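Local coordinates for protein phosphotransferase system, mannose/fructose/N-acetylgalactosamine-specific component IIB (Thermoanaerobacter tengcongensis, PDB 3LFJ) that probably passes a phosphoryl group from a phosphohistidine protein to an incoming sugar, as the IIB component of a mannose-family phosphotransferase system, at residues Val52-Glu57 with Lys111-Gly116. Sequence-based numbering, arbitrary orientation.
Sequences VIIDDE and KRVMDG
Arg-112 reaches off helix 107-115 and grips a single oxygen of Asp-56 with both terminal nitrogens. NH2 of Arg-112 gives the straighter bond to Asp-56 OD2, 2.9 Å with an N-H...O angle of 153°. Arg-112 NH1 lies 3.1 Å from the same Asp-56 OD2 and is the more bent of the two. That oxygen sits in the guanidinium plane, at the end between NH1 and NH2. Both bonds end on OD2, so this is an end-on grip of one oxygen and not a paired, two-oxygen bridge; the carboxylate plane is turned 65° from the guanidinium. NH2 approaches OD2 on its syn side, NH1 from well above the carboxylate, both over the same face. A bend in the arginine chain at chi3 (61°) swings the guanidinium across to the acid. Asp-56 OD1 accepts from the backbone N of Val-83, which probably helps fix the rotation of the carboxylate.

Deeper in, next to the ion pair, Ile-54 and Val-113 touch tip to tip through their methyls, Ile-54 CG2 to Val-113 CG1 at 3.9 Å. Both are buried, and their CA atoms stay 8.7 Å apart. The CB of Asp-55 points away from 111-116, and its OD2 accepts from Leu-58 N, capping the helix that follows.

This is helix-on-sheet packing in an alpha/beta fold with a mostly parallel sheet. Helix 107-115, linking strands 98-104 and 122-127, meets the C-terminal end of strand 50-54 and the start of helix 56-60. Val-83 of helix 83-91 packs against Ile-54, Arg-112 and Val-113, and Phe-104 of adjacent strand 98-104 touches both aliphatic side chains.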
loop_
_atom_site.group_PDB
_atom_site.type_symbol
_atom_site.label_atom_id
_atom_site.label_comp_id
_atom_site.label_asym_id
_atom_site.label_seq_id
_atom_site.Cartn_x
_atom_site.Cartn_y
_atom_site.Cartn_z
ATOM N N VAL A 52 3.832 -8.320 1.653
ATOM C CA VAL A 52 2.570 -8.958 1.342
ATOM C C VAL A 52 1.826 -8.055 0.382
ATOM O O VAL A 52 1.449 -6.938 0.726
ATOM C CB VAL A 52 1.731 -9.216 2.597
ATOM C CG1 VAL A 52 0.332 -9.727 2.219
ATOM C CG2 VAL A 52 2.447 -10.233 3.486
ATOM N N ILE A 53 1.648 -8.542 -0.840
ATOM C CA ILE A 53 0.853 -7.827 -1.840
ATOM C C ILE A 53 -0.567 -8.323 -1.746
ATOM O O ILE A 53 -0.817 -9.536 -1.785
ATOM C CB ILE A 53 1.366 -8.066 -3.262
ATOM C CG1 ILE A 53 2.816 -7.573 -3.387
ATOM C CG2 ILE A 53 0.433 -7.336 -4.266
ATOM C CD1 ILE A 53 3.470 -7.937 -4.713
ATOM N N ILE A 54 -1.497 -7.389 -1.575
ATOM C CA ILE A 54 -2.917 -7.745 -1.520
ATOM C C ILE A 54 -3.586 -7.183 -2.761
ATOM O O ILE A 54 -3.678 -5.964 -2.930
ATOM C CB ILE A 54 -3.633 -7.206 -0.247
ATOM C CG1 ILE A 54 -2.978 -7.782 1.001
ATOM C CG2 ILE A 54 -5.108 -7.605 -0.295
ATOM C CD1 ILE A 54 -3.513 -7.179 2.318
ATOM N N ASP A 55 -4.000 -8.076 -3.662
ATOM C CA ASP A 55 -4.635 -7.685 -4.911
ATOM C C ASP A 55 -5.342 -8.897 -5.520
ATOM O O ASP A 55 -4.724 -9.948 -5.708
ATOM C CB ASP A 55 -3.574 -7.172 -5.889
ATOM C CG ASP A 55 -4.189 -6.543 -7.101
ATOM O OD1 ASP A 55 -4.707 -5.403 -6.985
ATOM O OD2 ASP A 55 -4.184 -7.178 -8.177
ATOM N N ASP A 56 -6.617 -8.736 -5.869
ATOM C CA ASP A 56 -7.391 -9.867 -6.397
ATOM C C ASP A 56 -6.915 -10.258 -7.782
ATOM O O ASP A 56 -6.959 -11.443 -8.119
ATOM C CB ASP A 56 -8.869 -9.498 -6.493
ATOM C CG ASP A 56 -9.600 -9.568 -5.162
ATOM O OD1 ASP A 56 -9.100 -10.153 -4.174
ATOM O OD2 ASP A 56 -10.753 -9.065 -5.145
ATOM N N GLU A 57 -6.480 -9.287 -8.588
ATOM C CA GLU A 57 -5.997 -9.601 -9.952
ATOM C C GLU A 57 -4.673 -10.344 -9.865
ATOM O O GLU A 57 -4.489 -11.381 -10.513
ATOM C CB GLU A 57 -5.810 -8.327 -10.787
ATOM C CG GLU A 57 -7.106 -7.725 -11.300
ATOM C CD GLU A 57 -6.903 -6.602 -12.311
ATOM O OE1 GLU A 57 -5.771 -6.421 -12.817
ATOM O OE2 GLU A 57 -7.898 -5.900 -12.600
ATOM N N LYS A 111 -9.011 0.150 0.674
ATOM C CA LYS A 111 -10.295 0.433 1.327
ATOM C C LYS A 111 -11.038 -0.854 1.671
ATOM O O LYS A 111 -11.553 -1.011 2.775
ATOM C CB LYS A 111 -11.170 1.351 0.462
ATOM C CG LYS A 111 -12.617 1.500 0.969
ATOM C CD LYS A 111 -13.432 2.340 -0.013
ATOM C CE LYS A 111 -14.610 3.038 0.652
ATOM N NZ LYS A 111 -15.535 2.116 1.345
ATOM N N ARG A 112 -11.076 -1.796 0.729
ATOM C CA ARG A 112 -11.748 -3.059 1.010
ATOM C C ARG A 112 -11.165 -3.796 2.217
ATOM O O ARG A 112 -11.920 -4.339 3.051
ATOM C CB ARG A 112 -11.750 -3.964 -0.223
ATOM C CG ARG A 112 -12.675 -3.464 -1.312
ATOM C CD ARG A 112 -12.389 -4.180 -2.623
ATOM N NE ARG A 112 -12.616 -5.614 -2.486
ATOM C CZ ARG A 112 -12.053 -6.529 -3.273
ATOM N NH1 ARG A 112 -11.219 -6.133 -4.226
ATOM N NH2 ARG A 112 -12.319 -7.824 -3.093
ATOM N N VAL A 113 -9.836 -3.842 2.341
ATOM C CA VAL A 113 -9.263 -4.539 3.483
ATOM C C VAL A 113 -9.454 -3.773 4.782
ATOM O O VAL A 113 -9.669 -4.377 5.821
ATOM C CB VAL A 113 -7.784 -4.943 3.320
ATOM C CG1 VAL A 113 -7.627 -5.960 2.180
ATOM C CG2 VAL A 113 -6.912 -3.752 3.122
ATOM N N MET A 114 -9.379 -2.451 4.731
ATOM C CA MET A 114 -9.637 -1.692 5.950
ATOM C C MET A 114 -11.106 -1.816 6.355
ATOM O O MET A 114 -11.413 -1.963 7.537
ATOM C CB MET A 114 -9.216 -0.239 5.780
ATOM C CG MET A 114 -7.727 -0.126 5.542
ATOM S SD MET A 114 -7.125 1.561 5.720
ATOM C CE MET A 114 -7.257 1.746 7.492
ATOM N N ASP A 115 -12.009 -1.778 5.387
ATOM C CA ASP A 115 -13.431 -2.006 5.689
ATOM C C ASP A 115 -13.689 -3.402 6.254
ATOM O O ASP A 115 -14.661 -3.616 6.997
ATOM C CB ASP A 115 -14.305 -1.753 4.463
ATOM C CG ASP A 115 -14.412 -0.279 4.115
ATOM O OD1 ASP A 115 -14.001 0.581 4.948
ATOM O OD2 ASP A 115 -14.901 0.028 3.004
ATOM N N GLY A 116 -12.819 -4.348 5.915
ATOM C CA GLY A 116 -12.907 -5.698 6.433
ATOM C C GLY A 116 -12.255 -5.895 7.790
ATOM O O GLY A 116 -12.235 -7.006 8.310
#